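Local coordinates for beta sliding clamp (PDB 2AWA), which probably tethers DNA polymerases and other proteins to DNA as a ring-shaped, head-to-tail homodimer, giving replication its processivity, at residues L197-L202 against D263-I268; N21-A26 against I55-S60; S44-D49 against S92-V97; S295-G300 against V315-V320. All blocks are in the same frame, centred on the assembly; numbering follows the deposited sequence.

Overall arrangement
Sliding clamps illustrate how one building plan, helices laid against antiparallel sheets, is packed differently from place to place. Contacts 2 and 3 form a buried, purely apolar pair in the N-terminal domain. Their centres lie about 9 Å apart, and strands 45-50 and 54-60 are neighbours in one sheet, each facing its own helix. Contact 1, buried but more mixed in chemistry, sets a connecting loop against strand 196-203, about 39 Å from contact 2 between centres. Contact 4, partly buried, mixes hydroxyls with an alanine-valine touch where the loop after helix 280-294 meets the end of strand 310-317 and its turn. Contacts 3 and 4 reach the second subunit; contacts 1 and 2 do not.

Contact 1. Residues L197-L202 against D263-I268; sequences LSQKKL and DTDRLI
L197 and T264 mark the closest backbone approach, their CA atoms 8.8 Å apart, where an extended strand faces a loop that coils into a short 3-10 turn at 265-267. L197 carries its CG anti to the backbone N (chi1 177°) and reaches forward with CD1, which meets CG2 of T264 at 4.0 Å and CD1 of L267 at 3.9 Å. Q199 stretches out two residues further on, its OE1 stopping 3.7 Å from D265 OD1, with the amide and carboxylate planes 83° apart. The turn is braced from within by the backbone bond from L267 N to T264 O (2.9 Å). K188 and V190 of strand 186-192 flank the site, Q199 touching both. S198 and K200, the alternate residues, lean instead on helix 151-161, on the other face of the sheet. Strand 196-203, of the central clamp domain, pairs with strand 379-384 of the C-terminal one, so the loop between strands 250-255 and 274-279 packs where the two domains share a sheet. Methyl groups of L197, T264 and L267 make the close apolar touch, and beside them two acceptor oxygens merely adjoin; K201 NZ, 5.6 Å from D265 OD1, probably eases that carboxylate's charge at a distance.

Contact 2. Residues N21-A26 against I55-S60; sequences NLFLQA and ITLIGS
A26 and L57 carry the tightest apolar touch between the helix segment 21-26 and the strand segment 55-60. L57 CD1 lies 3.6 Å from A26 CB and also rests 3.7 Å from the backbone C of A26, so one methyl branch is pressed against both the small side chain and the main chain of the helix. The other branch serves a different neighbour: L57 CD2 comes within 4.4 Å of F23 CE1, approaching the ring obliquely. F23 and A26 are three residues apart and fall on the same side of the helix, and L57, its CG anti to the carbonyl carbon (chi1 -60°), puts one methyl to each.

Polar bonding runs around this apolar centre. Within the helix, A26 N donates to L22 O at 3.2 Å and Q25 N to N21 O at 2.9 Å. A26 O accepts hydrogen bonds from T30 OG1 and from N68 ND2, and N68 also pairs through its backbone with L57, tying the helix to the adjoining strand 64-71 as well.

A helix laid on an antiparallel sheet, with L57 as the strand's contact residue, is the basic unit of the DNA-clamp domain, met here in the N-terminal domain.

Contact 3. Residues S44-D49 against S92-V97; sequences STVKID and SFFINV
F94 is the aromatic hub on which V46 and I48 converge. I48 and F94 reach toward each other from opposite directions, and I48 CD1 comes to 4.1 Å from F94 CE2. V46 CG1 approaches the neighbouring ring atom, F94 CD2, at 4.3 Å. Both methyls come to the ring obliquely, on the same CD2-CE2 side. Because V46 and I48 are alternate residues of one strand, both point inward, and a single ring meets the two.

The posture of the ring follows from its first torsion: CG stands anti to the backbone N (chi1 175°), which sends the side chain out from the helix toward the strand. The backbones themselves stay well apart, 8.8 Å between the CA atoms of V46 and F94. L27 of helix 20-31, L89 of strand 85-90 and L127 of strand 123-128 add further hydrophobic neighbours around F94.

K47 NZ bridges to D49 OD2 at 2.6 Å, meeting it on the syn side and 29° out of the carboxylate plane; strand alternation puts this charged pair on the face turned away from F94. At the near end, S44 OG hydrogen-bonds to E90 OE1 and to P41 O.

On the helix, V97 CG2 lies over one face of the F93 ring, toward its rim, and F93 packs on V320 of the second subunit. A helix packed on an antiparallel sheet is the unit of the DNA-clamp domain, here at the edge that meets the other subunit of the head-to-tail dimer: helix 91-100 is held between its own sheet and that interface, while strand 45-50 runs antiparallel between strands 85-90 and 54-60.

Contact 4. Residues S295-G300 against V315-V320; sequences SATQNG and VHSPEV
T297 and S317 bring the two backbones closest, with 6.3 Å between their CA atoms, where the irregular loop after helix 280-294 passes the end of strand 310-317. S317 is the middle piece of the contact. Its OG is anti to the backbone N (chi1 -176°), directed at the loop, and lies 3.4 Å from A296 CB; it stands 3.8 Å from T297 OG1, a separation at which the two hydroxyls are merely neighbours. T297 OG1 instead makes a weak hydrogen bond with S294 O, at the end of the helix. The segment 315-320 belongs to a beta-hairpin of the C-terminal clamp domain, joining strand 310-317 to strand 321-327, and V315 pairs with V323 across it. The reversal is a type II beta turn, closed by V320 N to S317 O at 3.0 Å, with E319 taking the positive phi (81°) that this turn needs at its third position. Such folding back carries V320 round to the same alanine: its CG2 meets A296 CB at 4.1 Å, so that methyl is touched by an oxygen from one end of the turn and a methyl from the other. V315, further back, packs on A290, L293 and S294, and the backbone of V320 hydrogen-bonds to the second subunit.

Contact 1. Residues L197-L202 against D263-I268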
loop_
_atom_site.group_PDB
_atom_site.type_symbol
_atom_site.label_atom_id
_atom_site.label_comp_id
_atom_site.label_asym_id
_atom_site.label_seq_id
_atom_site.Cartn_x
_atom_site.Cartn_y
_atom_site.Cartn_z
ATOM N N LEU B 197 -12.201 -13.147 -24.413
ATOM C CA LEU B 197 -13.414 -13.756 -23.854
ATOM C C LEU B 197 -13.134 -14.880 -22.880
ATOM O O LEU B 197 -12.181 -15.630 -23.045
ATOM C CB LEU B 197 -14.322 -14.244 -24.990
ATOM C CG LEU B 197 -15.637 -14.988 -24.695
ATOM C CD1 LEU B 197 -16.614 -14.809 -25.844
ATOM C CD2 LEU B 197 -15.414 -16.481 -24.460
ATOM N N SER B 198 -13.996 -15.006 -21.874
ATOM C CA SER B 198 -13.906 -16.104 -20.930
ATOM C C SER B 198 -15.235 -16.827 -20.708
ATOM O O SER B 198 -16.272 -16.223 -20.490
ATOM C CB SER B 198 -13.376 -15.597 -19.599
ATOM O OG SER B 198 -12.909 -16.690 -18.853
ATOM N N GLN B 199 -15.173 -18.144 -20.724
ATOM C CA GLN B 199 -16.355 -18.951 -20.600
ATOM C C GLN B 199 -16.091 -20.133 -19.681
ATOM O O GLN B 199 -15.126 -20.882 -19.883
ATOM C CB GLN B 199 -16.774 -19.450 -21.968
ATOM C CG GLN B 199 -18.061 -20.224 -21.924
ATOM C CD GLN B 199 -18.478 -20.688 -23.279
ATOM O OE1 GLN B 199 -19.383 -20.125 -23.891
ATOM N NE2 GLN B 199 -17.803 -21.711 -23.774
ATOM N N LYS B 200 -16.959 -20.292 -18.685
ATOM C CA LYS B 200 -16.901 -21.412 -17.767
ATOM C C LYS B 200 -18.275 -22.074 -17.747
ATOM O O LYS B 200 -19.289 -21.395 -17.633
ATOM C CB LYS B 200 -16.515 -20.911 -16.373
ATOM C CG LYS B 200 -16.540 -21.955 -15.254
ATOM C CD LYS B 200 -15.561 -23.097 -15.500
ATOM C CE LYS B 200 -15.567 -24.121 -14.342
ATOM N NZ LYS B 200 -15.233 -23.499 -13.004
ATOM N N LYS B 201 -18.291 -23.401 -17.844
ATOM C CA LYS B 201 -19.520 -24.186 -17.844
ATOM C C LYS B 201 -19.488 -25.262 -16.742
ATOM O O LYS B 201 -18.494 -25.956 -16.581
ATOM C CB LYS B 201 -19.680 -24.885 -19.185
ATOM C CG LYS B 201 -19.951 -24.023 -20.414
ATOM C CD LYS B 201 -20.102 -24.981 -21.616
ATOM C CE LYS B 201 -20.744 -24.362 -22.850
ATOM N NZ LYS B 201 -21.309 -25.431 -23.779
ATOM N N LEU B 202 -20.581 -25.395 -15.996
ATOM C CA LEU B 202 -20.738 -26.438 -14.978
ATOM C C LEU B 202 -22.026 -27.169 -15.214
ATOM O O LEU B 202 -22.912 -26.643 -15.879
ATOM C CB LEU B 202 -20.893 -25.828 -13.601
ATOM C CG LEU B 202 -19.704 -25.100 -13.038
ATOM C CD1 LEU B 202 -20.169 -24.370 -11.792
ATOM C CD2 LEU B 202 -18.567 -26.087 -12.743
ATOM N N ASP B 263 -24.708 -13.292 -28.739
ATOM C CA ASP B 263 -24.499 -14.719 -28.890
ATOM C C ASP B 263 -23.004 -14.967 -29.020
ATOM O O ASP B 263 -22.386 -14.638 -30.027
ATOM C CB ASP B 263 -25.238 -15.217 -30.129
ATOM C CG ASP B 263 -25.032 -16.709 -30.404
ATOM O OD1 ASP B 263 -23.877 -17.204 -30.348
ATOM O OD2 ASP B 263 -26.044 -17.382 -30.729
ATOM N N THR B 264 -22.433 -15.564 -27.987
ATOM C CA THR B 264 -21.008 -15.791 -27.908
ATOM C C THR B 264 -20.567 -17.172 -28.425
ATOM O O THR B 264 -19.398 -17.361 -28.754
ATOM C CB THR B 264 -20.523 -15.554 -26.468
ATOM O OG1 THR B 264 -21.426 -16.172 -25.531
ATOM C CG2 THR B 264 -20.481 -14.074 -26.193
ATOM N N ASP B 265 -21.488 -18.116 -28.532
ATOM C CA ASP B 265 -21.148 -19.480 -28.952
ATOM C C ASP B 265 -20.499 -19.512 -30.348
ATOM O O ASP B 265 -19.536 -20.247 -30.565
ATOM C CB ASP B 265 -22.391 -20.386 -28.905
ATOM C CG ASP B 265 -22.770 -20.834 -27.475
ATOM O OD1 ASP B 265 -22.041 -20.536 -26.493
ATOM O OD2 ASP B 265 -23.813 -21.519 -27.332
ATOM N N ARG B 266 -21.009 -18.704 -31.280
ATOM C CA ARG B 266 -20.440 -18.605 -32.632
ATOM C C ARG B 266 -18.972 -18.177 -32.618
ATOM O O ARG B 266 -18.239 -18.449 -33.573
ATOM C CB ARG B 266 -21.251 -17.627 -33.519
ATOM C CG ARG B 266 -21.270 -16.139 -33.042
ATOM C CD ARG B 266 -21.636 -15.096 -34.160
ATOM N NE ARG B 266 -21.358 -13.701 -33.739
ATOM C CZ ARG B 266 -20.256 -12.990 -34.049
ATOM N NH1 ARG B 266 -19.290 -13.496 -34.821
ATOM N NH2 ARG B 266 -20.111 -11.744 -33.592
ATOM N N LEU B 267 -18.541 -17.497 -31.553
ATOM C CA LEU B 267 -17.201 -16.909 -31.514
ATOM C C LEU B 267 -16.087 -17.915 -31.326
ATOM O O LEU B 267 -14.936 -17.603 -31.618
ATOM C CB LEU B 267 -17.109 -15.874 -30.403
ATOM C CG LEU B 267 -18.086 -14.700 -30.491
ATOM C CD1 LEU B 267 -17.772 -13.641 -29.429
ATOM C CD2 LEU B 267 -18.032 -14.090 -31.877
ATOM N N ILE B 268 -16.437 -19.118 -30.862
ATOM C CA ILE B 268 -15.470 -20.117 -30.424
ATOM C C ILE B 268 -15.126 -21.046 -31.577
ATOM O O ILE B 268 -16.005 -21.755 -32.064
ATOM C CB ILE B 268 -16.027 -20.973 -29.232
ATOM C CG1 ILE B 268 -16.508 -20.096 -28.065
ATOM C CG2 ILE B 268 -14.969 -21.954 -28.739
#

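Contact 2. Residues N21-A26 against I55-S60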
loop_
_atom_site.group_PDB
_atom_site.type_symbol
_atom_site.label_atom_id
_atom_site.label_comp_id
_atom_site.label_asym_id
_atom_site.label_seq_id
_atom_site.Cartn_x
_atom_site.Cartn_y
_atom_site.Cartn_z
ATOM N N ASN B 21 -15.141 -5.874 18.390
ATOM C CA ASN B 21 -14.655 -6.542 17.169
ATOM C C ASN B 21 -15.729 -7.154 16.264
ATOM O O ASN B 21 -15.660 -6.997 15.057
ATOM C CB ASN B 21 -13.587 -7.571 17.496
ATOM C CG ASN B 21 -12.317 -6.928 17.996
ATOM O OD1 ASN B 21 -12.111 -5.705 17.845
ATOM N ND2 ASN B 21 -11.450 -7.737 18.603
ATOM N N LEU B 22 -16.719 -7.844 16.818
ATOM C CA LEU B 22 -17.761 -8.406 15.967
ATOM C C LEU B 22 -18.566 -7.283 15.318
ATOM O O LEU B 22 -18.960 -7.402 14.148
ATOM C CB LEU B 22 -18.675 -9.359 16.727
ATOM C CG LEU B 22 -19.564 -10.186 15.785
ATOM C CD1 LEU B 22 -19.637 -11.638 16.220
ATOM C CD2 LEU B 22 -20.958 -9.589 15.665
ATOM N N PHE B 23 -18.776 -6.190 16.064
ATOM C CA PHE B 23 -19.454 -5.005 15.536
ATOM C C PHE B 23 -18.638 -4.463 14.391
ATOM O O PHE B 23 -19.144 -4.294 13.289
ATOM C CB PHE B 23 -19.613 -3.952 16.637
ATOM C CG PHE B 23 -20.513 -2.778 16.279
ATOM C CD1 PHE B 23 -21.699 -2.953 15.594
ATOM C CD2 PHE B 23 -20.205 -1.502 16.725
ATOM C CE1 PHE B 23 -22.514 -1.875 15.301
ATOM C CE2 PHE B 23 -21.028 -0.428 16.439
ATOM C CZ PHE B 23 -22.178 -0.619 15.719
ATOM N N LEU B 24 -17.353 -4.227 14.650
ATOM C CA LEU B 24 -16.458 -3.633 13.654
ATOM C C LEU B 24 -16.392 -4.458 12.374
ATOM O O LEU B 24 -16.255 -3.905 11.284
ATOM C CB LEU B 24 -15.047 -3.462 14.222
ATOM C CG LEU B 24 -14.083 -2.610 13.397
ATOM C CD1 LEU B 24 -14.596 -1.179 13.213
ATOM C CD2 LEU B 24 -12.726 -2.585 14.063
ATOM N N GLN B 25 -16.483 -5.775 12.506
ATOM C CA GLN B 25 -16.425 -6.638 11.340
ATOM C C GLN B 25 -17.668 -6.432 10.498
ATOM O O GLN B 25 -17.579 -6.185 9.321
ATOM C CB GLN B 25 -16.295 -8.108 11.738
ATOM C CG GLN B 25 -15.989 -8.985 10.544
ATOM C CD GLN B 25 -16.211 -10.446 10.800
ATOM O OE1 GLN B 25 -16.162 -10.907 11.943
ATOM N NE2 GLN B 25 -16.461 -11.197 9.731
ATOM N N ALA B 26 -18.831 -6.533 11.119
ATOM C CA ALA B 26 -20.090 -6.250 10.451
ATOM C C ALA B 26 -20.109 -4.879 9.779
ATOM O O ALA B 26 -20.586 -4.766 8.648
ATOM C CB ALA B 26 -21.239 -6.376 11.422
ATOM N N ILE B 55 -29.568 -6.098 15.666
ATOM C CA ILE B 55 -29.171 -4.910 14.941
ATOM C C ILE B 55 -28.993 -5.252 13.469
ATOM O O ILE B 55 -28.455 -6.310 13.135
ATOM C CB ILE B 55 -27.831 -4.427 15.462
ATOM C CG1 ILE B 55 -27.980 -3.887 16.875
ATOM C CG2 ILE B 55 -27.233 -3.370 14.550
ATOM C CD1 ILE B 55 -26.630 -3.712 17.557
ATOM N N THR B 56 -29.430 -4.348 12.595
ATOM C CA THR B 56 -29.263 -4.497 11.154
ATOM C C THR B 56 -28.472 -3.313 10.639
ATOM O O THR B 56 -28.804 -2.167 10.904
ATOM C CB THR B 56 -30.609 -4.535 10.419
ATOM O OG1 THR B 56 -31.482 -5.480 11.043
ATOM C CG2 THR B 56 -30.414 -4.945 8.953
ATOM N N LEU B 57 -27.410 -3.609 9.901
ATOM C CA LEU B 57 -26.580 -2.583 9.269
ATOM C C LEU B 57 -26.878 -2.529 7.787
ATOM O O LEU B 57 -26.649 -3.502 7.076
ATOM C CB LEU B 57 -25.101 -2.900 9.475
ATOM C CG LEU B 57 -24.698 -2.960 10.944
ATOM C CD1 LEU B 57 -23.293 -3.494 11.067
ATOM C CD2 LEU B 57 -24.832 -1.593 11.598
ATOM N N ILE B 58 -27.378 -1.384 7.332
ATOM C CA ILE B 58 -27.698 -1.194 5.915
ATOM C C ILE B 58 -26.773 -0.191 5.219
ATOM O O ILE B 58 -26.520 0.909 5.719
ATOM C CB ILE B 58 -29.179 -0.827 5.707
ATOM C CG1 ILE B 58 -30.054 -1.963 6.248
ATOM C CG2 ILE B 58 -29.462 -0.597 4.230
ATOM C CD1 ILE B 58 -31.555 -1.725 6.133
ATOM N N GLY B 59 -26.269 -0.608 4.065
ATOM C CA GLY B 59 -25.443 0.235 3.203
ATOM C C GLY B 59 -25.751 0.021 1.728
ATOM O O GLY B 59 -26.151 -1.076 1.300
ATOM N N SER B 60 -25.560 1.072 0.944
ATOM C CA SER B 60 -25.831 1.012 -0.478
ATOM C C SER B 60 -25.161 2.149 -1.218
ATOM O O SER B 60 -24.803 3.176 -0.644
ATOM C CB SER B 60 -27.332 1.061 -0.741
ATOM O OG SER B 60 -27.887 2.245 -0.211
#

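Contact 3. Residues S44-D49 against S92-V97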
loop_
_atom_site.group_PDB
_atom_site.type_symbol
_atom_site.label_atom_id
_atom_site.label_comp_id
_atom_site.label_asym_id
_atom_site.label_seq_id
_atom_site.Cartn_x
_atom_site.Cartn_y
_atom_site.Cartn_z
ATOM N N SER B 44 -23.597 7.927 1.625
ATOM C CA SER B 44 -22.319 7.781 2.348
ATOM C C SER B 44 -22.491 7.335 3.820
ATOM O O SER B 44 -21.523 6.999 4.497
ATOM C CB SER B 44 -21.531 9.086 2.302
ATOM O OG SER B 44 -22.184 10.129 3.018
ATOM N N THR B 45 -23.721 7.329 4.312
ATOM C CA THR B 45 -23.982 6.940 5.680
ATOM C C THR B 45 -24.248 5.457 5.743
ATOM O O THR B 45 -24.680 4.879 4.763
ATOM C CB THR B 45 -25.216 7.705 6.287
ATOM O OG1 THR B 45 -26.435 7.305 5.633
ATOM C CG2 THR B 45 -25.032 9.200 6.159
ATOM N N VAL B 46 -23.949 4.850 6.888
ATOM C CA VAL B 46 -24.504 3.560 7.229
ATOM C C VAL B 46 -25.760 3.822 8.028
ATOM O O VAL B 46 -25.845 4.823 8.738
ATOM C CB VAL B 46 -23.542 2.653 8.020
ATOM C CG1 VAL B 46 -22.903 3.374 9.212
ATOM C CG2 VAL B 46 -24.266 1.368 8.467
ATOM N N LYS B 47 -26.740 2.938 7.856
ATOM C CA LYS B 47 -28.017 3.009 8.541
ATOM C C LYS B 47 -28.045 1.872 9.517
ATOM O O LYS B 47 -27.669 0.755 9.170
ATOM C CB LYS B 47 -29.169 2.871 7.544
ATOM C CG LYS B 47 -30.549 2.629 8.152
ATOM C CD LYS B 47 -31.626 2.979 7.139
ATOM C CE LYS B 47 -32.875 2.126 7.270
ATOM N NZ LYS B 47 -33.572 2.362 8.539
ATOM N N ILE B 48 -28.509 2.167 10.729
ATOM C CA ILE B 48 -28.466 1.240 11.852
ATOM C C ILE B 48 -29.852 1.097 12.451
ATOM O O ILE B 48 -30.296 1.965 13.211
ATOM C CB ILE B 48 -27.501 1.747 12.936
ATOM C CG1 ILE B 48 -26.098 1.861 12.362
ATOM C CG2 ILE B 48 -27.473 0.812 14.150
ATOM C CD1 ILE B 48 -25.208 2.684 13.214
ATOM N N ASP B 49 -30.527 0.009 12.097
ATOM C CA ASP B 49 -31.835 -0.327 12.646
ATOM C C ASP B 49 -31.647 -1.276 13.806
ATOM O O ASP B 49 -30.925 -2.256 13.689
ATOM C CB ASP B 49 -32.705 -1.011 11.597
ATOM C CG ASP B 49 -33.455 -0.024 10.729
ATOM O OD1 ASP B 49 -34.299 0.732 11.280
ATOM O OD2 ASP B 49 -33.216 -0.022 9.497
ATOM N N SER B 92 -17.470 6.006 6.992
ATOM C CA SER B 92 -16.006 6.010 7.186
ATOM C C SER B 92 -15.624 6.483 8.567
ATOM O O SER B 92 -14.934 5.780 9.304
ATOM C CB SER B 92 -15.314 6.902 6.178
ATOM O OG SER B 92 -15.264 6.256 4.942
ATOM N N PHE B 93 -16.087 7.677 8.917
ATOM C CA PHE B 93 -15.737 8.271 10.190
ATOM C C PHE B 93 -16.139 7.359 11.361
ATOM O O PHE B 93 -15.315 7.030 12.208
ATOM C CB PHE B 93 -16.384 9.643 10.319
ATOM C CG PHE B 93 -15.854 10.432 11.449
ATOM C CD1 PHE B 93 -14.522 10.786 11.482
ATOM C CD2 PHE B 93 -16.668 10.816 12.492
ATOM C CE1 PHE B 93 -14.002 11.503 12.535
ATOM C CE2 PHE B 93 -16.147 11.537 13.549
ATOM C CZ PHE B 93 -14.808 11.880 13.562
ATOM N N PHE B 94 -17.400 6.935 11.380
ATOM C CA PHE B 94 -17.931 6.128 12.462
ATOM C C PHE B 94 -17.074 4.909 12.644
ATOM O O PHE B 94 -16.614 4.612 13.764
ATOM C CB PHE B 94 -19.372 5.704 12.153
ATOM C CG PHE B 94 -19.964 4.773 13.166
ATOM C CD1 PHE B 94 -19.970 5.099 14.513
ATOM C CD2 PHE B 94 -20.544 3.574 12.769
ATOM C CE1 PHE B 94 -20.538 4.239 15.453
ATOM C CE2 PHE B 94 -21.129 2.713 13.696
ATOM C CZ PHE B 94 -21.117 3.040 15.038
ATOM N N ILE B 95 -16.838 4.219 11.532
ATOM C CA ILE B 95 -16.012 3.016 11.534
ATOM C C ILE B 95 -14.618 3.261 12.081
ATOM O O ILE B 95 -14.155 2.487 12.909
ATOM C CB ILE B 95 -15.947 2.350 10.153
ATOM C CG1 ILE B 95 -17.311 1.708 9.869
ATOM C CG2 ILE B 95 -14.843 1.293 10.122
ATOM C CD1 ILE B 95 -17.497 1.139 8.466
ATOM N N ASN B 96 -13.963 4.330 11.640
ATOM C CA ASN B 96 -12.682 4.722 12.232
ATOM C C ASN B 96 -12.737 4.927 13.736
ATOM O O ASN B 96 -11.794 4.583 14.445
ATOM C CB ASN B 96 -12.156 6.023 11.617
ATOM C CG ASN B 96 -11.521 5.806 10.299
ATOM O OD1 ASN B 96 -10.769 4.857 10.121
ATOM N ND2 ASN B 96 -11.808 6.680 9.353
ATOM N N VAL B 97 -13.820 5.527 14.212
ATOM C CA VAL B 97 -13.925 5.869 15.614
ATOM C C VAL B 97 -14.086 4.599 16.434
ATOM O O VAL B 97 -13.374 4.411 17.414
ATOM C CB VAL B 97 -15.096 6.846 15.864
ATOM C CG1 VAL B 97 -15.524 6.843 17.345
ATOM C CG2 VAL B 97 -14.712 8.228 15.413
#

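Contact 4. Residues S295-G300 against V315-V320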
loop_
_atom_site.group_PDB
_atom_site.type_symbol
_atom_site.label_atom_id
_atom_site.label_comp_id
_atom_site.label_asym_id
_atom_site.label_seq_id
_atom_site.Cartn_x
_atom_site.Cartn_y
_atom_site.Cartn_z
ATOM N N SER B 295 4.874 -2.228 -23.344
ATOM C CA SER B 295 4.029 -1.167 -22.793
ATOM C C SER B 295 4.630 0.224 -22.948
ATOM O O SER B 295 3.932 1.213 -22.739
ATOM C CB SER B 295 3.677 -1.430 -21.332
ATOM O OG SER B 295 4.816 -1.779 -20.583
ATOM N N ALA B 296 5.904 0.317 -23.323
ATOM C CA ALA B 296 6.464 1.600 -23.766
ATOM C C ALA B 296 5.843 2.084 -25.099
ATOM O O ALA B 296 5.826 3.282 -25.374
ATOM C CB ALA B 296 7.993 1.511 -23.871
ATOM N N THR B 297 5.340 1.154 -25.916
ATOM C CA THR B 297 4.625 1.478 -27.167
ATOM C C THR B 297 3.124 1.601 -26.894
ATOM O O THR B 297 2.625 1.023 -25.918
ATOM C CB THR B 297 4.769 0.343 -28.245
ATOM O OG1 THR B 297 6.006 -0.382 -28.081
ATOM C CG2 THR B 297 4.635 0.916 -29.674
ATOM N N GLN B 298 2.396 2.315 -27.758
ATOM C CA GLN B 298 0.920 2.291 -27.714
ATOM C C GLN B 298 0.385 0.953 -28.276
ATOM O O GLN B 298 -0.422 0.279 -27.611
ATOM C CB GLN B 298 0.297 3.491 -28.455
ATOM C CG GLN B 298 -0.143 4.652 -27.551
ATOM C CD GLN B 298 -1.420 4.359 -26.776
ATOM N N ASN B 299 0.829 0.572 -29.487
ATOM C CA ASN B 299 0.493 -0.758 -30.066
ATOM C C ASN B 299 0.611 -1.830 -28.980
ATOM O O ASN B 299 -0.299 -2.634 -28.782
ATOM C CB ASN B 299 1.405 -1.105 -31.282
ATOM C CG ASN B 299 1.051 -2.478 -31.959
ATOM O OD1 ASN B 299 1.941 -3.265 -32.299
ATOM N ND2 ASN B 299 -0.242 -2.743 -32.151
ATOM N N GLY B 300 1.741 -1.809 -28.278
ATOM C CA GLY B 300 1.976 -2.675 -27.147
ATOM C C GLY B 300 1.686 -4.142 -27.358
ATOM O O GLY B 300 0.914 -4.726 -26.606
ATOM N N VAL B 315 9.742 -8.449 -28.816
ATOM C CA VAL B 315 9.205 -7.117 -28.674
ATOM C C VAL B 315 10.272 -6.169 -29.161
ATOM O O VAL B 315 11.436 -6.306 -28.799
ATOM C CB VAL B 315 8.891 -6.774 -27.194
ATOM C CG1 VAL B 315 8.397 -5.324 -27.068
ATOM C CG2 VAL B 315 7.854 -7.770 -26.596
ATOM N N HIS B 316 9.879 -5.207 -29.975
ATOM C CA HIS B 316 10.774 -4.150 -30.356
ATOM C C HIS B 316 10.177 -2.813 -30.021
ATOM O O HIS B 316 9.260 -2.373 -30.678
ATOM C CB HIS B 316 11.080 -4.181 -31.844
ATOM C CG HIS B 316 12.063 -3.140 -32.252
ATOM N ND1 HIS B 316 11.685 -1.873 -32.644
ATOM C CD2 HIS B 316 13.414 -3.162 -32.303
ATOM C CE1 HIS B 316 12.763 -1.167 -32.941
ATOM N NE2 HIS B 316 13.822 -1.930 -32.748
ATOM N N SER B 317 10.728 -2.153 -29.014
ATOM C CA SER B 317 10.284 -0.822 -28.625
ATOM C C SER B 317 11.350 0.206 -28.988
ATOM O O SER B 317 12.309 0.389 -28.258
ATOM C CB SER B 317 9.985 -0.801 -27.135
ATOM O OG SER B 317 9.464 0.452 -26.786
ATOM N N PRO B 318 11.182 0.895 -30.118
ATOM C CA PRO B 318 12.283 1.733 -30.556
ATOM C C PRO B 318 12.541 2.828 -29.538
ATOM O O PRO B 318 11.607 3.288 -28.860
ATOM C CB PRO B 318 11.806 2.324 -31.890
ATOM C CG PRO B 318 10.560 1.593 -32.254
ATOM C CD PRO B 318 10.009 0.991 -31.003
ATOM N N GLU B 319 13.807 3.205 -29.417
ATOM C CA GLU B 319 14.242 4.191 -28.438
ATOM C C GLU B 319 14.429 3.597 -27.029
ATOM O O GLU B 319 15.180 4.169 -26.233
ATOM C CB GLU B 319 13.280 5.394 -28.389
ATOM N N VAL B 320 13.784 2.462 -26.739
ATOM C CA VAL B 320 13.794 1.880 -25.395
ATOM C C VAL B 320 14.480 0.523 -25.303
ATOM O O VAL B 320 15.328 0.337 -24.438
ATOM C CB VAL B 320 12.368 1.738 -24.823
ATOM C CG1 VAL B 320 12.433 1.328 -23.318
ATOM C CG2 VAL B 320 11.588 3.076 -25.033
#